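PDB 3S4O: protein tyrosine phosphatase PRL-1 from Leishmania major, which removes phosphate from phosphotyrosine in proteins and may act as a virulence factor that supports survival of the parasite inside host macrophages. Local coordinates for residues S34-P37 with T38-K41; I40-L43 with Q44-G47; D88-L91 with K92-T96; D141-A144 with L145-K149; G152-N155 with Q156-H160. One frame throughout, in Å; residues are numbered along the deposited sequence. Where two conformers were deposited one is given.

Contact 1 (S34-P37 with T38-K41)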
loop_
_atom_site.group_PDB
_atom_site.type_symbol
_atom_site.label_atom_id
_atom_site.label_comp_id
_atom_site.label_asym_id
_atom_site.label_seq_id
_atom_site.Cartn_x
_atom_site.Cartn_y
_atom_site.Cartn_z
ATOM N N SER A 34 6.777 -20.740 -6.304
ATOM C CA SER A 34 8.143 -21.217 -6.557
ATOM C C SER A 34 9.215 -20.138 -6.372
ATOM O O SER A 34 10.371 -20.453 -6.087
ATOM C CB SER A 34 8.257 -21.802 -7.966
ATOM O OG SER A 34 7.955 -20.821 -8.938
ATOM N N ASN A 35 8.834 -18.879 -6.547
ATOM C CA ASN A 35 9.774 -17.763 -6.392
ATOM C C ASN A 35 9.632 -17.061 -5.029
ATOM O O ASN A 35 10.262 -16.030 -4.790
ATOM C CB ASN A 35 9.594 -16.753 -7.548
ATOM C CG ASN A 35 10.677 -15.656 -7.585
ATOM O OD1 ASN A 35 10.426 -14.494 -7.216
ATOM N ND2 ASN A 35 11.876 -16.018 -8.057
ATOM N N LEU A 36 8.812 -17.630 -4.145
ATOM C CA LEU A 36 8.455 -16.975 -2.880
ATOM C C LEU A 36 9.648 -16.631 -1.963
ATOM O O LEU A 36 9.658 -15.566 -1.363
ATOM C CB LEU A 36 7.397 -17.778 -2.109
ATOM C CG LEU A 36 6.762 -17.040 -0.919
ATOM C CD1 LEU A 36 6.125 -15.727 -1.328
ATOM C CD2 LEU A 36 5.727 -17.946 -0.247
ATOM N N PRO A 37 10.637 -17.512 -1.847
ATOM C CA PRO A 37 11.815 -17.197 -1.031
ATOM C C PRO A 37 12.616 -16.008 -1.565
ATOM O O PRO A 37 13.039 -15.149 -0.789
ATOM C CB PRO A 37 12.651 -18.472 -1.121
ATOM C CG PRO A 37 11.668 -19.542 -1.363
ATOM C CD PRO A 37 10.628 -18.930 -2.244
ATOM N N THR A 38 12.823 -15.976 -2.880
ATOM C CA THR A 38 13.490 -14.839 -3.533
ATOM C C THR A 38 12.712 -13.550 -3.297
ATOM O O THR A 38 13.281 -12.493 -3.020
ATOM C CB THR A 38 13.612 -15.037 -5.054
ATOM O OG1 THR A 38 14.318 -16.254 -5.316
ATOM C CG2 THR A 38 14.364 -13.869 -5.697
ATOM N N TYR A 39 11.399 -13.666 -3.416
ATOM C CA TYR A 39 10.480 -12.551 -3.254
ATOM C C TYR A 39 10.541 -11.985 -1.831
ATOM O O TYR A 39 10.629 -10.779 -1.628
ATOM C CB TYR A 39 9.072 -13.048 -3.574
ATOM C CG TYR A 39 7.991 -11.994 -3.617
ATOM C CD1 TYR A 39 7.317 -11.627 -2.465
ATOM C CD2 TYR A 39 7.602 -11.414 -4.821
ATOM C CE1 TYR A 39 6.304 -10.696 -2.490
ATOM C CE2 TYR A 39 6.587 -10.477 -4.863
ATOM C CZ TYR A 39 5.942 -10.120 -3.690
ATOM O OH TYR A 39 4.937 -9.183 -3.687
ATOM N N ILE A 40 10.504 -12.874 -0.849
ATOM C CA ILE A 40 10.618 -12.463 0.545
ATOM C C ILE A 40 11.946 -11.743 0.797
ATOM O O ILE A 40 11.984 -10.723 1.487
ATOM C CB ILE A 40 10.534 -13.640 1.506
ATOM C CG1 ILE A 40 9.106 -14.161 1.598
ATOM C CG2 ILE A 40 11.021 -13.205 2.889
ATOM C CD1 ILE A 40 9.037 -15.613 2.014
ATOM N N LYS A 41 13.028 -12.284 0.241
ATOM C CA LYS A 41 14.351 -11.650 0.354
ATOM C C LYS A 41 14.307 -10.221 -0.187
ATOM O O LYS A 41 14.841 -9.297 0.424
ATOM C CB LYS A 41 15.427 -12.453 -0.390
ATOM C CG LYS A 41 16.386 -13.189 0.541
ATOM C CD LYS A 41 17.663 -13.651 -0.158
ATOM C CE LYS A 41 18.553 -14.452 0.807
ATOM N NZ LYS A 41 19.469 -15.410 0.107
HETATM O O HOH W 1 12.942 -18.603 -4.794
#
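Asn-35 and Tyr-39 are joined by a backbone bond, Tyr-39 N to Asn-35 O at 3.0 Å. Two more bonds of the same kind follow: Ile-40 N gives its hydrogen to Leu-36 O at 2.9 Å and Lys-41 N to Pro-37 O at 3.0 Å. Thr-38 OG1, turned beside its own backbone N (chi1 -57°), is hydrogen-bonded to a water at 2.8 Å, and that water also makes a weak bond to Ser-34 O. This is the first turn of helix 36-44. Asn-35 holds the N-cap position, yet its side chain makes no capping bond: with CG anti to the backbone N (chi1 -171°) the amide lies against Thr-38 instead, ND2 3.6 Å from Thr-38 CB. Pro-37 has no N-H to give, which the first turn of a helix tolerates because its amides are not called on for i to i-4 bonds. The apolar side of the turn is carried by Leu-36, whose CG meets Ile-40 CD1 at 4.0 Å, while Leu-36 CD1 approaches the Tyr-39 ring obliquely, 4.4 Å from Tyr-39 CD1. Leu-63 of helix 62-65 packs on both Leu-36 and Ile-40. The phenol points away from the turn and its OH is hydrogen-bonded to Asp-29 O.

Contact 2 (I40-L43 with Q44-G47)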
loop_
_atom_site.group_PDB
_atom_site.type_symbol
_atom_site.label_atom_id
_atom_site.label_comp_id
_atom_site.label_asym_id
_atom_site.label_seq_id
_atom_site.Cartn_x
_atom_site.Cartn_y
_atom_site.Cartn_z
ATOM N N ILE A 40 10.504 -12.874 -0.849
ATOM C CA ILE A 40 10.618 -12.463 0.545
ATOM C C ILE A 40 11.946 -11.743 0.797
ATOM O O ILE A 40 11.984 -10.723 1.487
ATOM C CB ILE A 40 10.534 -13.640 1.506
ATOM C CG1 ILE A 40 9.106 -14.161 1.598
ATOM C CG2 ILE A 40 11.021 -13.205 2.889
ATOM C CD1 ILE A 40 9.037 -15.613 2.014
ATOM N N LYS A 41 13.028 -12.284 0.241
ATOM C CA LYS A 41 14.351 -11.650 0.354
ATOM C C LYS A 41 14.307 -10.221 -0.187
ATOM O O LYS A 41 14.841 -9.297 0.424
ATOM C CB LYS A 41 15.427 -12.453 -0.390
ATOM C CG LYS A 41 16.386 -13.189 0.541
ATOM C CD LYS A 41 17.663 -13.651 -0.158
ATOM C CE LYS A 41 18.553 -14.452 0.807
ATOM N NZ LYS A 41 19.469 -15.410 0.107
ATOM N N GLU A 42 13.659 -10.060 -1.336
ATOM C CA GLU A 42 13.574 -8.755 -2.001
ATOM C C GLU A 42 12.714 -7.771 -1.194
ATOM O O GLU A 42 12.956 -6.570 -1.216
ATOM C CB GLU A 42 13.045 -8.889 -3.445
ATOM C CG GLU A 42 14.070 -9.445 -4.478
ATOM C CD GLU A 42 15.427 -8.729 -4.451
ATOM O OE1 GLU A 42 15.551 -7.650 -5.071
ATOM O OE2 GLU A 42 16.372 -9.248 -3.807
ATOM N N LEU A 43 11.724 -8.286 -0.476
ATOM C CA LEU A 43 10.939 -7.460 0.441
ATOM C C LEU A 43 11.811 -7.046 1.648
ATOM O O LEU A 43 11.800 -5.891 2.059
ATOM C CB LEU A 43 9.682 -8.191 0.933
ATOM C CG LEU A 43 8.552 -8.531 -0.050
ATOM C CD1 LEU A 43 7.458 -9.251 0.711
ATOM C CD2 LEU A 43 8.004 -7.313 -0.752
ATOM N N GLN A 44 12.548 -8.001 2.201
ATOM C CA GLN A 44 13.435 -7.734 3.338
ATOM C C GLN A 44 14.518 -6.716 2.962
ATOM O O GLN A 44 14.850 -5.836 3.745
ATOM C CB GLN A 44 14.120 -9.015 3.812
ATOM C CG GLN A 44 13.251 -9.957 4.630
ATOM C CD GLN A 44 14.018 -11.209 5.025
ATOM O OE1 GLN A 44 14.988 -11.593 4.370
ATOM N NE2 GLN A 44 13.601 -11.840 6.114
ATOM N N HIS A 45 15.046 -6.857 1.748
ATOM C CA HIS A 45 16.091 -5.968 1.213
ATOM C C HIS A 45 15.604 -4.547 0.953
ATOM O O HIS A 45 16.410 -3.648 0.761
ATOM C CB HIS A 45 16.652 -6.531 -0.095
ATOM C CG HIS A 45 17.700 -7.582 0.110
ATOM N ND1 HIS A 45 18.767 -7.749 -0.746
ATOM C CD2 HIS A 45 17.845 -8.516 1.080
ATOM C CE1 HIS A 45 19.521 -8.745 -0.315
ATOM N NE2 HIS A 45 18.979 -9.231 0.790
ATOM N N ARG A 46 14.288 -4.361 0.916
ATOM C CA ARG A 46 13.681 -3.029 0.763
ATOM C C ARG A 46 13.018 -2.577 2.066
ATOM O O ARG A 46 12.223 -1.632 2.079
ATOM C CB ARG A 46 12.667 -3.044 -0.380
ATOM C CG ARG A 46 13.319 -3.040 -1.727
ATOM C CD ARG A 46 12.326 -3.378 -2.806
ATOM N NE ARG A 46 12.966 -3.469 -4.115
ATOM C CZ ARG A 46 13.770 -4.460 -4.493
ATOM N NH1 ARG A 46 14.034 -5.483 -3.676
ATOM N NH2 ARG A 46 14.318 -4.429 -5.703
ATOM N N GLY A 47 13.336 -3.278 3.150
ATOM C CA GLY A 47 12.889 -2.905 4.470
ATOM C C GLY A 47 11.406 -3.014 4.735
ATOM O O GLY A 47 10.894 -2.359 5.642
#
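Arg-46 NH1 is gripped by two oxygens of Glu-42, the backbone O at 2.9 Å and the carboxylate OE1 at 3.0 Å, the latter a salt bridge. Both acceptors lie close to the guanidinium plane, so each faces an N-H of the same nitrogen. The carboxylate is turned the other way: NH1, the one guanidinium nitrogen bonded to OE1, meets it from above the carboxylate plane. The two flat groups stand 71° apart. Glu-42 reaches the arginine by folding at chi2 (-50°), whereas Arg-46 runs extended from CG to NE along the end of the helix. The carbonyl of Glu-42 lies in the last turn, and the positive guanidinium there would be expected to offset part of the negative helix end. His-45 lies beside the carbonyl of Lys-41: its N bonds to Lys-41 O at 2.8 Å, and its ring approaches that oxygen obliquely, CD2 3.2 Å away. Gln-44 N closes on Ile-40 O at 2.9 Å, while its amide NE2 is held by Arg-67 O. On the inner side Leu-43 packs against Leu-28, Val-48 and Leu-51 of the sheet. Arg-46 N then turns to Leu-43 O at 3.1 Å. Gly-47, with positive phi (67°), sends its N back to Gln-44 O at 3.0 Å, and Val-48 N pairs with Leu-43 O: a Schellman motif, which ends helix 36-44 and leads into strand 48-53.

Contact 3 (D88-L91 with K92-T96)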
loop_
_atom_site.group_PDB
_atom_site.type_symbol
_atom_site.label_atom_id
_atom_site.label_comp_id
_atom_site.label_asym_id
_atom_site.label_seq_id
_atom_site.Cartn_x
_atom_site.Cartn_y
_atom_site.Cartn_z
ATOM N N ASP A 88 -11.183 0.793 6.754
ATOM C CA ASP A 88 -10.990 1.014 8.190
ATOM C C ASP A 88 -9.762 0.267 8.708
ATOM O O ASP A 88 -9.033 0.784 9.540
ATOM C CB ASP A 88 -12.249 0.643 8.980
ATOM C CG ASP A 88 -13.384 1.654 8.780
ATOM O OD1 ASP A 88 -13.107 2.800 8.333
ATOM O OD2 ASP A 88 -14.560 1.310 9.062
ATOM N N SER A 89 -9.530 -0.936 8.189
ATOM C CA SER A 89 -8.366 -1.734 8.602
ATOM C C SER A 89 -7.065 -1.084 8.133
ATOM O O SER A 89 -6.066 -1.122 8.825
ATOM C CB SER A 89 -8.469 -3.161 8.052
ATOM O OG SER A 89 -9.351 -3.966 8.834
ATOM N N TRP A 90 -7.118 -0.500 6.939
ATOM C CA TRP A 90 -5.991 0.183 6.301
ATOM C C TRP A 90 -5.628 1.420 7.074
ATOM O O TRP A 90 -4.465 1.616 7.423
ATOM C CB TRP A 90 -6.368 0.539 4.858
ATOM C CG TRP A 90 -5.356 1.241 3.961
ATOM C CD1 TRP A 90 -5.595 2.345 3.198
ATOM C CD2 TRP A 90 -4.014 0.829 3.641
ATOM N NE1 TRP A 90 -4.480 2.674 2.470
ATOM C CE2 TRP A 90 -3.495 1.758 2.726
ATOM C CE3 TRP A 90 -3.200 -0.223 4.051
ATOM C CZ2 TRP A 90 -2.203 1.662 2.210
ATOM C CZ3 TRP A 90 -1.903 -0.304 3.545
ATOM C CH2 TRP A 90 -1.427 0.626 2.632
ATOM N N LEU A 91 -6.629 2.240 7.380
ATOM C CA LEU A 91 -6.395 3.451 8.154
ATOM C C LEU A 91 -5.915 3.114 9.569
ATOM O O LEU A 91 -5.066 3.820 10.127
ATOM C CB LEU A 91 -7.654 4.329 8.227
ATOM C CG LEU A 91 -8.246 4.906 6.935
ATOM C CD1 LEU A 91 -9.633 5.538 7.242
ATOM C CD2 LEU A 91 -7.333 5.916 6.295
ATOM N N LYS A 92 -6.444 2.033 10.141
ATOM C CA LYS A 92 -6.028 1.607 11.486
ATOM C C LYS A 92 -4.533 1.275 11.503
ATOM O O LYS A 92 -3.802 1.704 12.396
ATOM C CB LYS A 92 -6.829 0.392 11.981
ATOM C CG LYS A 92 -6.377 -0.134 13.362
ATOM C CD LYS A 92 -6.740 0.827 14.489
ATOM C CE LYS A 92 -6.410 0.268 15.858
ATOM N NZ LYS A 92 -7.247 0.872 16.943
ATOM N N LEU A 93 -4.105 0.504 10.505
ATOM C CA LEU A 93 -2.699 0.131 10.334
ATOM C C LEU A 93 -1.803 1.366 10.150
ATOM O O LEU A 93 -0.742 1.472 10.740
ATOM C CB LEU A 93 -2.541 -0.801 9.123
ATOM C CG LEU A 93 -1.126 -1.139 8.637
ATOM C CD1 LEU A 93 -0.354 -1.965 9.663
ATOM C CD2 LEU A 93 -1.175 -1.865 7.312
ATOM N N LEU A 94 -2.244 2.296 9.317
ATOM C CA LEU A 94 -1.450 3.488 9.023
ATOM C C LEU A 94 -1.394 4.456 10.205
ATOM O O LEU A 94 -0.355 5.050 10.471
ATOM C CB LEU A 94 -1.991 4.184 7.757
ATOM C CG LEU A 94 -1.856 3.350 6.464
ATOM C CD1 LEU A 94 -2.220 4.158 5.212
ATOM C CD2 LEU A 94 -0.473 2.740 6.303
ATOM N N ASP A 95 -2.509 4.604 10.913
ATOM C CA ASP A 95 -2.563 5.377 12.150
ATOM C C ASP A 95 -1.564 4.810 13.163
ATOM O O ASP A 95 -0.885 5.554 13.857
ATOM C CB ASP A 95 -3.964 5.343 12.786
ATOM C CG ASP A 95 -4.998 6.192 12.027
ATOM O OD1 ASP A 95 -4.621 6.931 11.082
ATOM O OD2 ASP A 95 -6.209 6.092 12.363
ATOM N N THR A 96 -1.493 3.486 13.247
ATOM C CA THR A 96 -0.659 2.822 14.250
ATOM C C THR A 96 0.803 3.013 13.913
ATOM O O THR A 96 1.626 3.275 14.786
ATOM C CB THR A 96 -0.983 1.308 14.331
ATOM O OG1 THR A 96 -2.367 1.132 14.679
ATOM C CG2 THR A 96 -0.106 0.612 15.358
#
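Leu-94 CD1 lies over one face of the Trp-90 indole, 3.9 Å from the centroid of the five-membered ring, in a CH-pi contact displaced toward the ring's rim. Its closest ring atom is Trp-90 CE2, at 3.7 Å. Leu-93 touches the six-membered ring, CD2 to Trp-90 CZ3 at 4.1 Å, on an oblique approach. The indole comes forward to both leucines because its CG is anti to the backbone N (chi1 -179°), which swings the ring along the helix toward the following turn. Trp-90 NE1, the donor of a buried side chain, is satisfied by Leu-126 O, a bond that helps fix the rotation of the indole. Behind these side chains run the backbone bonds of helix 84-103, among them Leu-94 N to Trp-90 O at 3.0 Å. Lys-92 O accepts both Thr-96 N and Thr-96 OG1, from opposite faces of its plane. Farther out, Asp-95 OD1 is hydrogen-bonded to Tyr-134 OH and forms a salt bridge with Arg-167. Leu-129 and Ala-130 of helix 122-133 touch the indole, as do Val-52 of strand 48-53 and Ile-112 and Val-114 of strand 111-115.

Contact 4 (D141-A144 with L145-K149)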
loop_
_atom_site.group_PDB
_atom_site.type_symbol
_atom_site.label_atom_id
_atom_site.label_comp_id
_atom_site.label_asym_id
_atom_site.label_seq_id
_atom_site.Cartn_x
_atom_site.Cartn_y
_atom_site.Cartn_z
ATOM N N ASP A 141 -4.837 14.586 -7.891
ATOM C CA ASP A 141 -3.373 14.602 -7.883
ATOM C C ASP A 141 -2.795 13.255 -7.414
ATOM O O ASP A 141 -1.701 12.870 -7.831
ATOM C CB ASP A 141 -2.819 15.721 -6.986
ATOM C CG ASP A 141 -3.040 17.126 -7.554
ATOM O OD1 ASP A 141 -3.135 17.301 -8.790
ATOM O OD2 ASP A 141 -3.106 18.075 -6.737
ATOM N N ALA A 142 -3.509 12.554 -6.534
ATOM C CA ALA A 142 -3.045 11.247 -6.072
ATOM C C ALA A 142 -3.110 10.248 -7.210
ATOM O O ALA A 142 -2.240 9.384 -7.338
ATOM C CB ALA A 142 -3.863 10.757 -4.895
ATOM N N ILE A 143 -4.152 10.368 -8.030
ATOM C CA ILE A 143 -4.361 9.472 -9.168
ATOM C C ILE A 143 -3.289 9.720 -10.226
ATOM O O ILE A 143 -2.685 8.784 -10.745
ATOM C CB ILE A 143 -5.762 9.661 -9.806
ATOM C CG1 ILE A 143 -6.864 9.191 -8.855
ATOM C CG2 ILE A 143 -5.881 8.867 -11.095
ATOM C CD1 ILE A 143 -8.273 9.613 -9.297
ATOM N N ALA A 144 -3.055 10.988 -10.534
ATOM C CA ALA A 144 -2.045 11.367 -11.509
ATOM C C ALA A 144 -0.665 10.869 -11.073
ATOM O O ALA A 144 0.108 10.375 -11.892
ATOM C CB ALA A 144 -2.020 12.887 -11.692
ATOM N N LEU A 145 -0.374 11.010 -9.781
ATOM C CA LEU A 145 0.916 10.619 -9.203
ATOM C C LEU A 145 1.164 9.128 -9.397
ATOM O O LEU A 145 2.249 8.710 -9.816
ATOM C CB LEU A 145 0.956 10.951 -7.708
ATOM C CG LEU A 145 2.294 10.790 -6.993
ATOM C CD1 LEU A 145 3.501 11.152 -7.882
ATOM C CD2 LEU A 145 2.311 11.605 -5.683
ATOM N N ILE A 146 0.137 8.337 -9.103
ATOM C CA ILE A 146 0.215 6.883 -9.244
ATOM C C ILE A 146 0.331 6.493 -10.712
ATOM O O ILE A 146 1.087 5.591 -11.057
ATOM C CB ILE A 146 -1.002 6.174 -8.586
ATOM C CG1 ILE A 146 -0.818 6.146 -7.061
ATOM C CG2 ILE A 146 -1.181 4.758 -9.126
ATOM C CD1 ILE A 146 -2.097 6.074 -6.259
ATOM N N ARG A 147 -0.399 7.200 -11.568
ATOM C CA ARG A 147 -0.376 6.946 -13.022
ATOM C C ARG A 147 0.953 7.323 -13.698
ATOM O O ARG A 147 1.318 6.756 -14.732
ATOM C CB ARG A 147 -1.522 7.672 -13.719
ATOM C CG ARG A 147 -2.851 6.996 -13.533
ATOM C CD ARG A 147 -3.960 7.779 -14.181
ATOM N NE ARG A 147 -5.229 7.079 -14.040
ATOM C CZ ARG A 147 -6.418 7.618 -14.272
ATOM N NH1 ARG A 147 -6.525 8.880 -14.676
ATOM N NH2 ARG A 147 -7.515 6.888 -14.107
ATOM N N GLU A 148 1.657 8.291 -13.126
ATOM C CA GLU A 148 3.006 8.633 -13.593
ATOM C C GLU A 148 3.853 7.375 -13.602
ATOM O O GLU A 148 4.485 7.025 -14.604
ATOM C CB GLU A 148 3.706 9.627 -12.654
ATOM C CG GLU A 148 3.590 11.116 -13.017
ATOM C CD GLU A 148 4.044 12.035 -11.879
ATOM O OE1 GLU A 148 5.152 11.781 -11.359
ATOM O OE2 GLU A 148 3.309 12.996 -11.510
ATOM N N LYS A 149 3.845 6.702 -12.457
ATOM C CA LYS A 149 4.723 5.564 -12.219
ATOM C C LYS A 149 4.122 4.248 -12.710
ATOM O O LYS A 149 4.847 3.323 -13.058
ATOM C CB LYS A 149 5.067 5.477 -10.731
ATOM C CG LYS A 149 5.532 6.808 -10.129
ATOM C CD LYS A 149 6.598 6.614 -9.052
ATOM C CE LYS A 149 8.008 6.484 -9.626
ATOM N NZ LYS A 149 9.057 6.894 -8.651
#
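Chi1 of -77° puts Arg-147 CG beside its backbone N, and an extended run from CG to NE then carries the guanidinium back along the helix to Ile-143. There chi1 of -68° sets the CG2 branch of Ile-143 anti to its own N, so that the methyl comes to lie against one face of the guanidinium, over its centre. CG2 is 3.4 Å from the guanidinium plane and 3.5 Å from Arg-147 CZ; the aliphatic part follows, Arg-147 CD standing 3.8 Å from the same methyl. The two side chains run alongside each other, pointing the same way, one helical turn apart. Along the backbone Arg-147 N bonds to Ile-143 O at 2.9 Å, one of the i to i+4 bonds of helix 139-149. Other faces of the helix look elsewhere: Ile-146 packs on Pro-124 and Ala-128 and on Ile-10 of strand 7-13, while Leu-145 rests on Leu-131. The polar rim of the guanidinium is turned to the loop that follows, NE hydrogen-bonded to Ala-153 O and NH2 to Ile-154 O. A methyl on the flat face and carbonyls at two nitrogens use the group's two characters at once: the apolar face is packed, NE and NH2 are met by neutral backbone oxygens, and the guanidinium is held in one orientation.

Contact 5 (G152-N155 with Q156-H160)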
loop_
_atom_site.group_PDB
_atom_site.type_symbol
_atom_site.label_atom_id
_atom_site.label_comp_id
_atom_site.label_asym_id
_atom_site.label_seq_id
_atom_site.Cartn_x
_atom_site.Cartn_y
_atom_site.Cartn_z
ATOM N N GLY A 152 -2.106 3.354 -16.625
ATOM C CA GLY A 152 -3.378 2.647 -16.653
ATOM C C GLY A 152 -3.973 2.282 -15.303
ATOM O O GLY A 152 -4.990 1.593 -15.240
ATOM N N ALA A 153 -3.351 2.726 -14.217
ATOM C CA ALA A 153 -3.887 2.442 -12.878
ATOM C C ALA A 153 -5.245 3.109 -12.614
ATOM O O ALA A 153 -5.470 4.243 -13.045
ATOM C CB ALA A 153 -2.892 2.854 -11.810
ATOM N N ILE A 154 -6.133 2.373 -11.925
ATOM C CA ILE A 154 -7.361 2.894 -11.297
ATOM C C ILE A 154 -8.510 3.142 -12.281
ATOM O O ILE A 154 -8.447 4.048 -13.108
ATOM C CB ILE A 154 -7.089 4.173 -10.436
ATOM C CG1 ILE A 154 -6.113 3.865 -9.288
ATOM C CG2 ILE A 154 -8.398 4.733 -9.869
ATOM C CD1 ILE A 154 -5.666 5.092 -8.550
ATOM N N ASN A 155 -9.562 2.316 -12.185
ATOM C CA ASN A 155 -10.706 2.424 -13.094
ATOM C C ASN A 155 -11.653 3.534 -12.674
ATOM O O ASN A 155 -11.436 4.214 -11.676
ATOM C CB ASN A 155 -11.451 1.078 -13.271
ATOM C CG ASN A 155 -12.227 0.634 -12.031
ATOM O OD1 ASN A 155 -12.567 1.429 -11.162
ATOM N ND2 ASN A 155 -12.516 -0.657 -11.963
ATOM N N GLN A 156 -12.719 3.685 -13.438
ATOM C CA GLN A 156 -13.621 4.809 -13.298
ATOM C C GLN A 156 -14.351 4.799 -11.943
ATOM O O GLN A 156 -14.462 5.835 -11.290
ATOM C CB GLN A 156 -14.618 4.789 -14.454
ATOM C CG GLN A 156 -13.984 4.640 -15.849
ATOM C CD GLN A 156 -14.278 3.276 -16.535
ATOM O OE1 GLN A 156 -15.236 3.152 -17.304
ATOM N NE2 GLN A 156 -13.443 2.266 -16.264
ATOM N N THR A 157 -14.847 3.628 -11.546
ATOM C CA THR A 157 -15.523 3.441 -10.255
ATOM C C THR A 157 -14.586 3.746 -9.081
ATOM O O THR A 157 -14.985 4.397 -8.124
ATOM C CB THR A 157 -16.043 1.988 -10.090
ATOM O OG1 THR A 157 -16.965 1.663 -11.147
ATOM C CG2 THR A 157 -16.762 1.821 -8.773
ATOM N N GLN A 158 -13.347 3.272 -9.169
ATOM C CA GLN A 158 -12.340 3.559 -8.148
ATOM C C GLN A 158 -12.032 5.063 -8.105
ATOM O O GLN A 158 -11.836 5.645 -7.031
ATOM C CB GLN A 158 -11.069 2.733 -8.394
ATOM C CG GLN A 158 -11.264 1.241 -8.080
ATOM C CD GLN A 158 -10.301 0.310 -8.797
ATOM O OE1 GLN A 158 -9.585 0.701 -9.724
ATOM N NE2 GLN A 158 -10.284 -0.944 -8.365
HETATM N N MSE A 159 -12.044 5.685 -9.280
HETATM C CA MSE A 159 -11.793 7.117 -9.409
HETATM C C MSE A 159 -12.895 7.905 -8.693
HETATM O O MSE A 159 -12.622 8.806 -7.907
HETATM C CB MSE A 159 -11.721 7.489 -10.897
HETATM C CG MSE A 159 -11.152 8.851 -11.211
HETATM SE SE MSE A 159 -10.456 8.933 -13.065
HETATM C CE MSE A 159 -10.855 7.118 -13.678
ATOM N N HIS A 160 -14.140 7.547 -8.968
ATOM C CA HIS A 160 -15.293 8.210 -8.361
ATOM C C HIS A 160 -15.257 8.098 -6.839
ATOM O O HIS A 160 -15.476 9.086 -6.131
ATOM C CB HIS A 160 -16.611 7.644 -8.915
ATOM C CG HIS A 160 -17.026 8.241 -10.233
ATOM N ND1 HIS A 160 -17.405 7.475 -11.317
ATOM C CD2 HIS A 160 -17.126 9.531 -10.636
ATOM C CE1 HIS A 160 -17.716 8.266 -12.330
ATOM N NE2 HIS A 160 -17.561 9.519 -11.942
#
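Asn-155 and Gln-158 form a capping box at the start of helix 156-164, each side chain bonding the backbone N of the other. Of its two hydrogen bonds, the one from Gln-158 N to Asn-155 OD1, at 2.8 Å, is nearly straight (169° at the hydrogen) and lies on the line of the side-chain C=O. The return bond, Asn-155 N to Gln-158 OE1, measures 2.9 Å. To make the first, Asn-155 takes chi1 of 70°, which places CG between its N and its carbonyl carbon and folds the amide back over the helix start. A third bond is pure backbone, selenomethionine Met-159 N to Asn-155 O at 2.9 Å, and begins the regular pattern of the helix. Stacking comes next: the two side chains cross at about a right angle with their amide planes only 27° apart. The amide nitrogens turn outward, Asn-155 ND2 to Gly-79 O and Gln-158 NE2 to Ala-80 O, which ties the cap to the segment just after the inferred proton donor Asp-78; the side chain of Gln-158 also comes within about 4 Å of Gly-121, inferred to bind substrate. Apolar packing is slighter. Ile-154, whose backbone pairs with Leu-120, sets its side chain against Pro-124, and its CG2 branch crosses the start of the Gln-158 side chain, 3.6 Å from Gln-158 CB.

How the contacts relate
All five contacts are partly buried. Contacts 1 and 2 share Ile-40 and Lys-41 and describe the two ends of helix 36-44: an N-terminus without a side-chain cap, and a C-terminus ended by a glycine Schellman motif with a salt bridge beside it. Contact 3 has the most buried residues and the most apolar chemistry, a tryptophan and leucines on helix 84-103, and its centre lies nearest that of the chain, about 11 Å away. Contacts 4 and 5 belong to consecutive helices and touch; contact 4 sets a methyl on a guanidinium, contact 5 relies on polar capping close to the thiosulfate. Contact 2 sits away from the annotated sites, across the chain's centre from contact 5.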